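PDB 6V82: tryptophan synthase alpha chain from Chlamydia trachomatis, which probably cleaves indoleglycerol phosphate by a retro-aldol reaction into indole and glyceraldehyde 3-phosphate, the alpha half-reaction in the last step of tryptophan biosynthesis. Local coordinates for residues T25-T28 and I29-K33; V53-N56 and P57-V61; S96-N99 and P100-R104; F224-K227 and T228-H232. All coordinates share one frame; numbering follows the deposited sequence.

Contact 1 (T25-T28 and I29-K33); sequences TSYT and IEAAK. With SO4 (sulfate ion), chain E.
Ile29 lies over the turn begun by Thr25: their side chains run side by side in the same direction, and Ile29 CD1 stands 4.0 Å from Thr25 CG2. With chi1 near -64°, Ile29 CG1 sits beside its own backbone N, which brings it within 3.4 Å of Thr25 O, the carbonyl that Ile29 N also uses. Thr28 O accepts from Ala32 N, the donor standing 27° out of the carbonyl plane, whereas its OG1 turns back to Gly24 O and Gly21 N. These are the first turns of helix 25-37, which links strands 13-19 and 42-46 in a beta-alpha-beta unit of the TIM barrel; Thr25 and Thr28 face Ile79 of helix 73-84. Tyr27 O receives Ala31 N at 2.7 Å, and the ring atom CE2 reaches Ala31 CB, while the phenol OH bonds Ser238 O. At the helix start a sulfate, probably from the crystallisation liquor, accepts from Thr25 N through its O4 and from both Ser26 N and Ser26 OG through its O2. A water donates to Ser26 O and to Glu30 OE1, and Lys33 NZ makes a weak, 3.4 Å salt bridge to that same OE1.

Contact 2 (V53-N56 and P57-V61); sequences VADN and PEIQV
Asn56 caps helix 57-68: its OD1 accepts from Glu58 N at 3.0 Å, the classical N-cap bond, in the loop that follows strand 42-46 of the TIM barrel. The bond is not ideal, because the donor lies 55° out of the amide carbonyl plane and the N-H...O angle is 138°. With chi1 at 84°, Asn56 CG lies between the backbone N and the carbonyl carbon, near enough for OD1 to meet Glu58 N. The backbone carbonyl of Asn56 supplies the tight part of the contact. Its O takes Gln60 N at 3.0 Å with the donor in the carbonyl plane, and Ile59 N by a weak bond.

Ile59 fills the inner side. Its CG1 meets Asn56 ND2 at 3.4 Å, and its CG2 lies 3.9 Å from Asp55 OD1, a methyl group set against the carboxylate of a predicted catalytic proton acceptor. Asp55 is buried, and its polar ends are met from elsewhere: OD1 by a salt bridge to Lys227, OD2 by the hydroxyls of Tyr95 and Tyr97.

The other side is looser. Gln60 NE2 comes no nearer to Asp55 O than 4.1 Å, and Val53, Pro57, Gln60 and Val61 pack on a chain of another protein. Glu58 leads its carboxylate away from the cap to His232, although its chain starts beside the asparagine: Glu58 CB rests 3.2 Å from Asn56 OD1.

Contact 3 (S96-N99 and P100-R104); sequences SYYN and PLLQR
Tyr98 and Leu102 meet through a CH-pi contact on the short helix 98-102, which follows strand 92-96 of the TIM barrel. Leu102 CB sits over one ring face, 4.0 Å from the Tyr98 ring centroid and 13° off its normal, so the approach is face-on though displaced toward the rim. Farther along the ring, Leu102 CD1 reaches Tyr98 OH. Tyr98 holds its CG anti to the backbone N, which lays the ring along the helix; its hydroxyl bonds a polar side chain of another protein, and Phe137 meets the ring edge-to-face.

Van der Waals contacts continue upstream, where Leu101 CD1 lies 3.9 Å from Ser96 CB and Pro100 CD packs against Tyr97 CB.

Among backbone bonds, Tyr98 O accepts two, from Leu102 N at 2.7 Å and from Leu101 N above the carbonyl plane; Gln103 N continues with Asn99 O.

Two hydroxyls bond to backbone atoms. Within residues 96-99, Ser96 OG donates to Tyr97 O at 2.6 Å, on a lone pair, while Tyr97 OH bonds Ala54 N, next to Asp55.

The side-chain amides of Asn99 and Gln103 are also bonded, their planes 49° apart. Both OD1 and ND2 of Asn99 bond the backbone of the chain of another protein as well. Gln103 NE2, with its acceptor close to its own amide plane, donates to Asn99 OD1 at 2.9 Å, from 38° out of the Asn99 carbonyl plane.

Contact 4 (F224-K227 and T228-H232); sequences FIVK and TAFVH
Val226 CG1 sits over a face of the Phe230 ring, 4.0 Å from the centroid and 22° off the normal, in a CH-pi contact displaced toward the rim. The two side chains cross at about a right angle, and CE2 is the ring atom that comes closest, 3.7 Å from Val226 CG1. The same methyl group touches Ala229 CB at 3.6 Å, so one branch of the valine serves both residues. Its place follows from chi1 of 179°, which sets CG1 opposite the backbone N and toward the helix.

No direct hydrogen bond joins the two segments. A water bridges them instead, donating to Lys227 O at 2.6 Å and accepting from Val231 N at 2.7 Å, so that it continues the backbone bonding where strand 223-226 passes into helix 229-236.

Farther out, Leu246 and Ala247 of helix 241-250 pack on Phe230, and the backbone of Val226 is bonded to Ile15 and Tyr17 of strand 13-19. This is the last strand-to-helix turn of the TIM barrel. Asp207 receives both Lys227 N and Thr228 OG1, fixing the turn from a neighbouring loop.

Lys227, the lysine that pairs with Asp55, is bent at chi2 and chi4 and makes cation-pi contacts with Tyr17 and Tyr95. Its charge is thus held between an acidic partner and two aromatic rings, close to both predicted proton acceptors, Glu44 and Asp55.

In the fold
Following the chain from the N terminus, the contacts run in series, none nesting in or crossing another, and each closes a local turn between adjoining residues. Contact 1 forms a helix start after strand 13-19, contact 2 the cap after strand 42-46, contact 3 the turn after strand 92-96 and contact 4 the turn after strand 223-226. Contact 2 touches contacts 3 and 4 through Asp55, and contact 4 through Glu58 as well. Contact 1 stays apart, with its nearest atoms about 6 Å from contact 4 and about 12 Å from contact 2. The loops after strands 42-46, 92-96 and 223-226 thus meet at the predicted active-site aspartate.

Contact 1 (T25-T28 and I29-K33)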
loop_
_atom_site.group_PDB
_atom_site.type_symbol
_atom_site.label_atom_id
_atom_site.label_comp_id
_atom_site.label_asym_id
_atom_site.label_seq_id
_atom_site.Cartn_x
_atom_site.Cartn_y
_atom_site.Cartn_z
ATOM N N THR A 25 -34.183 37.295 -1.144
ATOM C CA THR A 25 -35.598 37.434 -0.788
ATOM C C THR A 25 -36.364 38.243 -1.831
ATOM O O THR A 25 -37.381 37.787 -2.360
ATOM C CB THR A 25 -35.731 38.081 0.595
ATOM O OG1 THR A 25 -35.161 37.211 1.577
ATOM C CG2 THR A 25 -37.202 38.348 0.947
ATOM N N SER A 26 -35.897 39.460 -2.124
ATOM C CA SER A 26 -36.579 40.312 -3.095
ATOM C C SER A 26 -36.730 39.612 -4.435
ATOM O O SER A 26 -37.818 39.600 -5.024
ATOM C CB SER A 26 -35.813 41.621 -3.279
ATOM O OG SER A 26 -35.724 42.319 -2.054
ATOM N N TYR A 27 -35.640 39.025 -4.936
ATOM C CA TYR A 27 -35.693 38.397 -6.247
ATOM C C TYR A 27 -36.710 37.265 -6.268
ATOM O O TYR A 27 -37.476 37.128 -7.232
ATOM C CB TYR A 27 -34.314 37.881 -6.656
ATOM C CG TYR A 27 -34.359 37.268 -8.019
ATOM C CD1 TYR A 27 -34.249 38.060 -9.156
ATOM C CD2 TYR A 27 -34.577 35.907 -8.177
ATOM C CE1 TYR A 27 -34.327 37.509 -10.410
ATOM C CE2 TYR A 27 -34.660 35.345 -9.419
ATOM C CZ TYR A 27 -34.535 36.149 -10.535
ATOM O OH TYR A 27 -34.611 35.580 -11.782
ATOM N N THR A 28 -36.731 36.443 -5.214
ATOM C CA THR A 28 -37.680 35.335 -5.185
ATOM C C THR A 28 -39.105 35.855 -5.287
ATOM O O THR A 28 -39.941 35.268 -5.984
ATOM C CB THR A 28 -37.512 34.507 -3.909
ATOM O OG1 THR A 28 -36.162 34.047 -3.792
ATOM C CG2 THR A 28 -38.434 33.316 -3.940
ATOM N N ILE A 29 -39.390 36.968 -4.608
ATOM C CA ILE A 29 -40.723 37.551 -4.657
ATOM C C ILE A 29 -41.009 38.083 -6.049
ATOM O O ILE A 29 -42.105 37.890 -6.587
ATOM C CB ILE A 29 -40.867 38.654 -3.594
ATOM C CG1 ILE A 29 -40.749 38.061 -2.193
ATOM C CG2 ILE A 29 -42.182 39.389 -3.777
ATOM C CD1 ILE A 29 -40.552 39.108 -1.120
ATOM N N GLU A 30 -40.026 38.757 -6.654
ATOM C CA GLU A 30 -40.184 39.243 -8.024
ATOM C C GLU A 30 -40.426 38.096 -8.995
ATOM O O GLU A 30 -41.314 38.180 -9.846
ATOM C CB GLU A 30 -38.959 40.050 -8.451
ATOM C CG GLU A 30 -38.920 41.421 -7.845
ATOM C CD GLU A 30 -40.296 42.065 -7.811
ATOM O OE1 GLU A 30 -40.843 42.244 -6.698
ATOM O OE2 GLU A 30 -40.834 42.377 -8.901
ATOM N N ALA A 31 -39.650 37.008 -8.880
ATOM C CA ALA A 31 -39.827 35.896 -9.809
ATOM C C ALA A 31 -41.220 35.286 -9.666
ATOM O O ALA A 31 -41.886 34.995 -10.671
ATOM C CB ALA A 31 -38.736 34.840 -9.604
ATOM N N ALA A 32 -41.693 35.134 -8.422
ATOM C CA ALA A 32 -43.033 34.607 -8.189
ATOM C C ALA A 32 -44.100 35.491 -8.827
ATOM O O ALA A 32 -45.023 34.982 -9.476
ATOM C CB ALA A 32 -43.274 34.453 -6.690
ATOM N N LYS A 33 -43.990 36.817 -8.665
ATOM C CA LYS A 33 -44.911 37.712 -9.364
ATOM C C LYS A 33 -44.877 37.464 -10.865
ATOM O O LYS A 33 -45.924 37.409 -11.519
ATOM C CB LYS A 33 -44.574 39.178 -9.085
ATOM C CG LYS A 33 -44.923 39.692 -7.703
ATOM C CD LYS A 33 -44.643 41.192 -7.617
ATOM C CE LYS A 33 -44.234 41.613 -6.198
ATOM N NZ LYS A 33 -44.033 43.095 -6.076
HETATM S S SO4 E . -32.609 40.671 -0.368
HETATM O O1 SO4 E . -31.295 41.275 -0.572
HETATM O O2 SO4 E . -33.264 40.523 -1.663
HETATM O O3 SO4 E . -33.421 41.530 0.498
HETATM O O4 SO4 E . -32.450 39.351 0.246
HETATM O O HOH W 1 -39.452 42.273 -4.245
#

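Contact 2 (V53-N56 and P57-V61)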
loop_
_atom_site.group_PDB
_atom_site.type_symbol
_atom_site.label_atom_id
_atom_site.label_comp_id
_atom_site.label_asym_id
_atom_site.label_seq_id
_atom_site.Cartn_x
_atom_site.Cartn_y
_atom_site.Cartn_z
ATOM N N VAL A 53 -30.765 15.026 -2.394
ATOM C CA VAL A 53 -30.394 13.882 -3.225
ATOM C C VAL A 53 -31.509 13.440 -4.165
ATOM O O VAL A 53 -31.245 12.705 -5.120
ATOM C CB VAL A 53 -29.946 12.686 -2.351
ATOM C CG1 VAL A 53 -28.626 12.991 -1.675
ATOM C CG2 VAL A 53 -31.016 12.341 -1.320
ATOM N N ALA A 54 -32.753 13.854 -3.923
ATOM C CA ALA A 54 -33.871 13.446 -4.769
ATOM C C ALA A 54 -34.185 14.440 -5.879
ATOM O O ALA A 54 -35.188 14.266 -6.573
ATOM C CB ALA A 54 -35.131 13.227 -3.932
ATOM N N ASP A 55 -33.375 15.477 -6.053
ATOM C CA ASP A 55 -33.595 16.466 -7.092
ATOM C C ASP A 55 -32.484 16.400 -8.132
ATOM O O ASP A 55 -31.374 15.941 -7.854
ATOM C CB ASP A 55 -33.697 17.856 -6.479
ATOM C CG ASP A 55 -35.057 18.099 -5.834
ATOM O OD1 ASP A 55 -36.019 18.393 -6.573
ATOM O OD2 ASP A 55 -35.181 17.960 -4.599
ATOM N N ASN A 56 -32.799 16.831 -9.348
ATOM C CA ASN A 56 -31.817 16.767 -10.413
ATOM C C ASN A 56 -30.756 17.853 -10.203
ATOM O O ASN A 56 -30.966 18.798 -9.439
ATOM C CB ASN A 56 -32.506 16.882 -11.775
ATOM C CG ASN A 56 -32.749 18.303 -12.190
ATOM O OD1 ASN A 56 -31.908 18.927 -12.831
ATOM N ND2 ASN A 56 -33.909 18.822 -11.844
ATOM N N PRO A 57 -29.588 17.712 -10.838
ATOM C CA PRO A 57 -28.467 18.623 -10.527
ATOM C C PRO A 57 -28.794 20.108 -10.660
ATOM O O PRO A 57 -28.288 20.922 -9.876
ATOM C CB PRO A 57 -27.397 18.192 -11.539
ATOM C CG PRO A 57 -27.726 16.784 -11.850
ATOM C CD PRO A 57 -29.209 16.689 -11.825
ATOM N N GLU A 58 -29.612 20.482 -11.645
ATOM C CA GLU A 58 -30.004 21.875 -11.813
ATOM C C GLU A 58 -30.594 22.427 -10.529
ATOM O O GLU A 58 -30.255 23.531 -10.091
ATOM C CB GLU A 58 -31.020 21.995 -12.951
ATOM C CG GLU A 58 -30.435 22.282 -14.323
ATOM C CD GLU A 58 -30.451 23.761 -14.655
ATOM O OE1 GLU A 58 -29.694 24.182 -15.557
ATOM O OE2 GLU A 58 -31.222 24.503 -14.008
ATOM N N ILE A 59 -31.489 21.658 -9.914
ATOM C CA ILE A 59 -32.141 22.101 -8.694
ATOM C C ILE A 59 -31.186 22.009 -7.513
ATOM O O ILE A 59 -31.257 22.822 -6.579
ATOM C CB ILE A 59 -33.420 21.271 -8.493
ATOM C CG1 ILE A 59 -34.302 21.400 -9.740
ATOM C CG2 ILE A 59 -34.175 21.719 -7.262
ATOM C CD1 ILE A 59 -34.557 22.843 -10.175
ATOM N N GLN A 60 -30.270 21.035 -7.536
ATOM C CA GLN A 60 -29.249 20.948 -6.497
ATOM C C GLN A 60 -28.428 22.235 -6.442
ATOM O O GLN A 60 -28.288 22.845 -5.376
ATOM C CB GLN A 60 -28.358 19.723 -6.741
ATOM C CG GLN A 60 -27.523 19.286 -5.540
ATOM C CD GLN A 60 -27.501 17.763 -5.338
ATOM O OE1 GLN A 60 -27.332 17.274 -4.213
ATOM N NE2 GLN A 60 -27.670 17.012 -6.427
ATOM N N VAL A 61 -27.916 22.686 -7.597
ATOM C CA VAL A 61 -27.126 23.918 -7.649
ATOM C C VAL A 61 -27.969 25.140 -7.275
ATOM O O VAL A 61 -27.461 26.094 -6.664
ATOM C CB VAL A 61 -26.489 24.065 -9.043
ATOM C CG1 VAL A 61 -25.887 25.436 -9.220
ATOM C CG2 VAL A 61 -25.421 23.013 -9.220
#

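Contact 3 (S96-N99 and P100-R104)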
loop_
_atom_site.group_PDB
_atom_site.type_symbol
_atom_site.label_atom_id
_atom_site.label_comp_id
_atom_site.label_asym_id
_atom_site.label_seq_id
_atom_site.Cartn_x
_atom_site.Cartn_y
_atom_site.Cartn_z
ATOM N N SER A 96 -40.216 20.610 0.167
ATOM C CA SER A 96 -39.113 20.586 1.119
ATOM C C SER A 96 -38.647 19.170 1.400
ATOM O O SER A 96 -39.388 18.192 1.245
ATOM C CB SER A 96 -39.516 21.256 2.437
ATOM O OG SER A 96 -38.524 21.090 3.415
ATOM N N TYR A 97 -37.403 19.085 1.848
ATOM C CA TYR A 97 -36.921 17.885 2.504
ATOM C C TYR A 97 -37.392 17.872 3.956
ATOM O O TYR A 97 -37.821 18.887 4.504
ATOM C CB TYR A 97 -35.394 17.797 2.389
ATOM C CG TYR A 97 -35.023 17.376 0.998
ATOM C CD1 TYR A 97 -35.104 18.274 -0.063
ATOM C CD2 TYR A 97 -34.670 16.070 0.722
ATOM C CE1 TYR A 97 -34.800 17.886 -1.345
ATOM C CE2 TYR A 97 -34.367 15.669 -0.569
ATOM C CZ TYR A 97 -34.435 16.585 -1.592
ATOM O OH TYR A 97 -34.131 16.206 -2.872
ATOM N N TYR A 98 -37.337 16.691 4.571
ATOM C CA TYR A 98 -37.973 16.534 5.869
ATOM C C TYR A 98 -37.244 17.325 6.941
ATOM O O TYR A 98 -37.882 17.979 7.776
ATOM C CB TYR A 98 -38.038 15.061 6.249
ATOM C CG TYR A 98 -38.845 14.821 7.503
ATOM C CD1 TYR A 98 -39.839 15.717 7.911
ATOM C CD2 TYR A 98 -38.601 13.710 8.296
ATOM C CE1 TYR A 98 -40.579 15.498 9.091
ATOM C CE2 TYR A 98 -39.325 13.483 9.450
ATOM C CZ TYR A 98 -40.311 14.370 9.846
ATOM O OH TYR A 98 -41.008 14.096 10.997
ATOM N N ASN A 99 -35.910 17.287 6.934
ATOM C CA ASN A 99 -35.157 17.771 8.091
ATOM C C ASN A 99 -35.369 19.253 8.397
ATOM O O ASN A 99 -35.550 19.590 9.580
ATOM C CB ASN A 99 -33.671 17.459 7.918
ATOM C CG ASN A 99 -32.925 17.554 9.225
ATOM O OD1 ASN A 99 -33.230 16.821 10.170
ATOM N ND2 ASN A 99 -31.957 18.468 9.305
ATOM N N PRO A 100 -35.348 20.178 7.429
ATOM C CA PRO A 100 -35.616 21.582 7.787
ATOM C C PRO A 100 -36.971 21.791 8.457
ATOM O O PRO A 100 -37.130 22.763 9.209
ATOM C CB PRO A 100 -35.525 22.308 6.438
ATOM C CG PRO A 100 -34.616 21.433 5.631
ATOM C CD PRO A 100 -35.025 20.048 5.998
ATOM N N LEU A 101 -37.954 20.919 8.204
ATOM C CA LEU A 101 -39.226 21.029 8.907
ATOM C C LEU A 101 -39.221 20.224 10.195
ATOM O O LEU A 101 -39.789 20.670 11.197
ATOM C CB LEU A 101 -40.385 20.600 7.998
ATOM C CG LEU A 101 -40.561 21.530 6.785
ATOM C CD1 LEU A 101 -41.499 20.966 5.729
ATOM C CD2 LEU A 101 -41.070 22.885 7.247
ATOM N N LEU A 102 -38.545 19.073 10.209
ATOM C CA LEU A 102 -38.397 18.314 11.450
ATOM C C LEU A 102 -37.688 19.124 12.532
ATOM O O LEU A 102 -37.968 18.950 13.722
ATOM C CB LEU A 102 -37.637 17.017 11.176
ATOM C CG LEU A 102 -37.200 16.176 12.373
ATOM C CD1 LEU A 102 -38.394 15.618 13.123
ATOM C CD2 LEU A 102 -36.277 15.062 11.906
ATOM N N GLN A 103 -36.767 20.009 12.144
ATOM C CA GLN A 103 -36.030 20.814 13.107
ATOM C C GLN A 103 -36.814 22.033 13.578
ATOM O O GLN A 103 -36.378 22.696 14.524
ATOM C CB GLN A 103 -34.698 21.273 12.509
ATOM C CG GLN A 103 -33.794 20.156 12.078
ATOM C CD GLN A 103 -33.527 19.183 13.203
ATOM O OE1 GLN A 103 -33.356 19.577 14.361
ATOM N NE2 GLN A 103 -33.500 17.904 12.873
ATOM N N ARG A 104 -37.932 22.357 12.929
ATOM C CA ARG A 104 -38.838 23.392 13.406
ATOM C C ARG A 104 -39.874 22.745 14.327
ATOM O O ARG A 104 -39.780 21.566 14.671
ATOM C CB ARG A 104 -39.483 24.120 12.226
ATOM C CG ARG A 104 -38.497 24.725 11.227
ATOM C CD ARG A 104 -38.028 26.128 11.633
ATOM N NE ARG A 104 -37.429 26.188 12.972
ATOM C CZ ARG A 104 -36.147 25.943 13.236
ATOM N NH1 ARG A 104 -35.696 26.026 14.478
ATOM N NH2 ARG A 104 -35.312 25.607 12.258
#

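Contact 4 (F224-K227 and T228-H232)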
loop_
_atom_site.group_PDB
_atom_site.type_symbol
_atom_site.label_atom_id
_atom_site.label_comp_id
_atom_site.label_asym_id
_atom_site.label_seq_id
_atom_site.Cartn_x
_atom_site.Cartn_y
_atom_site.Cartn_z
ATOM N N PHE A 224 -49.898 19.982 -15.015
ATOM C CA PHE A 224 -48.502 19.654 -15.269
ATOM C C PHE A 224 -47.621 20.586 -14.453
ATOM O O PHE A 224 -48.034 21.689 -14.082
ATOM C CB PHE A 224 -48.151 19.754 -16.765
ATOM C CG PHE A 224 -48.234 21.145 -17.314
ATOM C CD1 PHE A 224 -49.451 21.670 -17.721
ATOM C CD2 PHE A 224 -47.097 21.926 -17.431
ATOM C CE1 PHE A 224 -49.529 22.954 -18.230
ATOM C CE2 PHE A 224 -47.169 23.210 -17.945
ATOM C CZ PHE A 224 -48.385 23.725 -18.343
ATOM N N ILE A 225 -46.405 20.139 -14.164
ATOM C CA ILE A 225 -45.463 20.922 -13.379
ATOM C C ILE A 225 -44.264 21.269 -14.251
ATOM O O ILE A 225 -43.730 20.412 -14.967
ATOM C CB ILE A 225 -45.045 20.186 -12.092
ATOM C CG1 ILE A 225 -43.972 20.980 -11.345
ATOM C CG2 ILE A 225 -44.562 18.780 -12.381
ATOM C CD1 ILE A 225 -43.680 20.432 -9.954
ATOM N N VAL A 226 -43.874 22.538 -14.217
ATOM C CA VAL A 226 -42.635 23.023 -14.811
ATOM C C VAL A 226 -41.627 23.102 -13.670
ATOM O O VAL A 226 -41.603 24.080 -12.913
ATOM C CB VAL A 226 -42.829 24.386 -15.480
ATOM C CG1 VAL A 226 -41.523 24.876 -16.059
ATOM C CG2 VAL A 226 -43.933 24.327 -16.528
ATOM N N LYS A 227 -40.797 22.072 -13.531
ATOM C CA LYS A 227 -39.873 21.981 -12.404
ATOM C C LYS A 227 -38.546 22.686 -12.671
ATOM O O LYS A 227 -38.076 23.459 -11.832
ATOM C CB LYS A 227 -39.614 20.511 -12.057
ATOM C CG LYS A 227 -38.630 20.296 -10.915
ATOM C CD LYS A 227 -39.155 20.929 -9.625
ATOM C CE LYS A 227 -38.154 20.800 -8.478
ATOM N NZ LYS A 227 -38.025 19.409 -7.926
ATOM N N THR A 228 -37.928 22.418 -13.821
ATOM C CA THR A 228 -36.593 22.914 -14.144
ATOM C C THR A 228 -36.598 24.243 -14.905
ATOM O O THR A 228 -35.773 25.120 -14.615
ATOM C CB THR A 228 -35.835 21.859 -14.963
ATOM O OG1 THR A 228 -35.552 20.720 -14.138
ATOM C CG2 THR A 228 -34.526 22.409 -15.512
ATOM N N ALA A 229 -37.525 24.428 -15.854
ATOM C CA ALA A 229 -37.343 25.462 -16.875
ATOM C C ALA A 229 -37.194 26.853 -16.265
ATOM O O ALA A 229 -36.302 27.613 -16.661
ATOM C CB ALA A 229 -38.500 25.430 -17.877
ATOM N N PHE A 230 -38.048 27.196 -15.290
ATOM C CA PHE A 230 -38.004 28.520 -14.672
ATOM C C PHE A 230 -36.682 28.748 -13.945
ATOM O O PHE A 230 -36.035 29.787 -14.122
ATOM C CB PHE A 230 -39.183 28.691 -13.711
ATOM C CG PHE A 230 -40.531 28.694 -14.392
ATOM C CD1 PHE A 230 -40.731 29.409 -15.564
ATOM C CD2 PHE A 230 -41.594 27.975 -13.863
ATOM C CE1 PHE A 230 -41.972 29.410 -16.192
ATOM C CE2 PHE A 230 -42.835 27.973 -14.486
ATOM C CZ PHE A 230 -43.023 28.690 -15.654
ATOM N N VAL A 231 -36.269 27.784 -13.116
ATOM C CA VAL A 231 -34.994 27.900 -12.409
ATOM C C VAL A 231 -33.854 28.071 -13.406
ATOM O O VAL A 231 -33.001 28.958 -13.268
ATOM C CB VAL A 231 -34.771 26.675 -11.500
ATOM C CG1 VAL A 231 -33.317 26.596 -11.031
ATOM C CG2 VAL A 231 -35.716 26.723 -10.314
ATOM N N HIS A 232 -33.836 27.231 -14.435
ATOM C CA HIS A 232 -32.775 27.311 -15.431
ATOM C C HIS A 232 -32.762 28.675 -16.110
ATOM O O HIS A 232 -31.693 29.226 -16.397
ATOM C CB HIS A 232 -32.949 26.193 -16.453
ATOM C CG HIS A 232 -31.988 26.266 -17.590
ATOM N ND1 HIS A 232 -30.746 25.671 -17.551
ATOM C CD2 HIS A 232 -32.081 26.869 -18.798
ATOM C CE1 HIS A 232 -30.116 25.899 -18.688
ATOM N NE2 HIS A 232 -30.904 26.625 -19.462
HETATM O O HOH W 2 -38.200 25.959 -12.448
#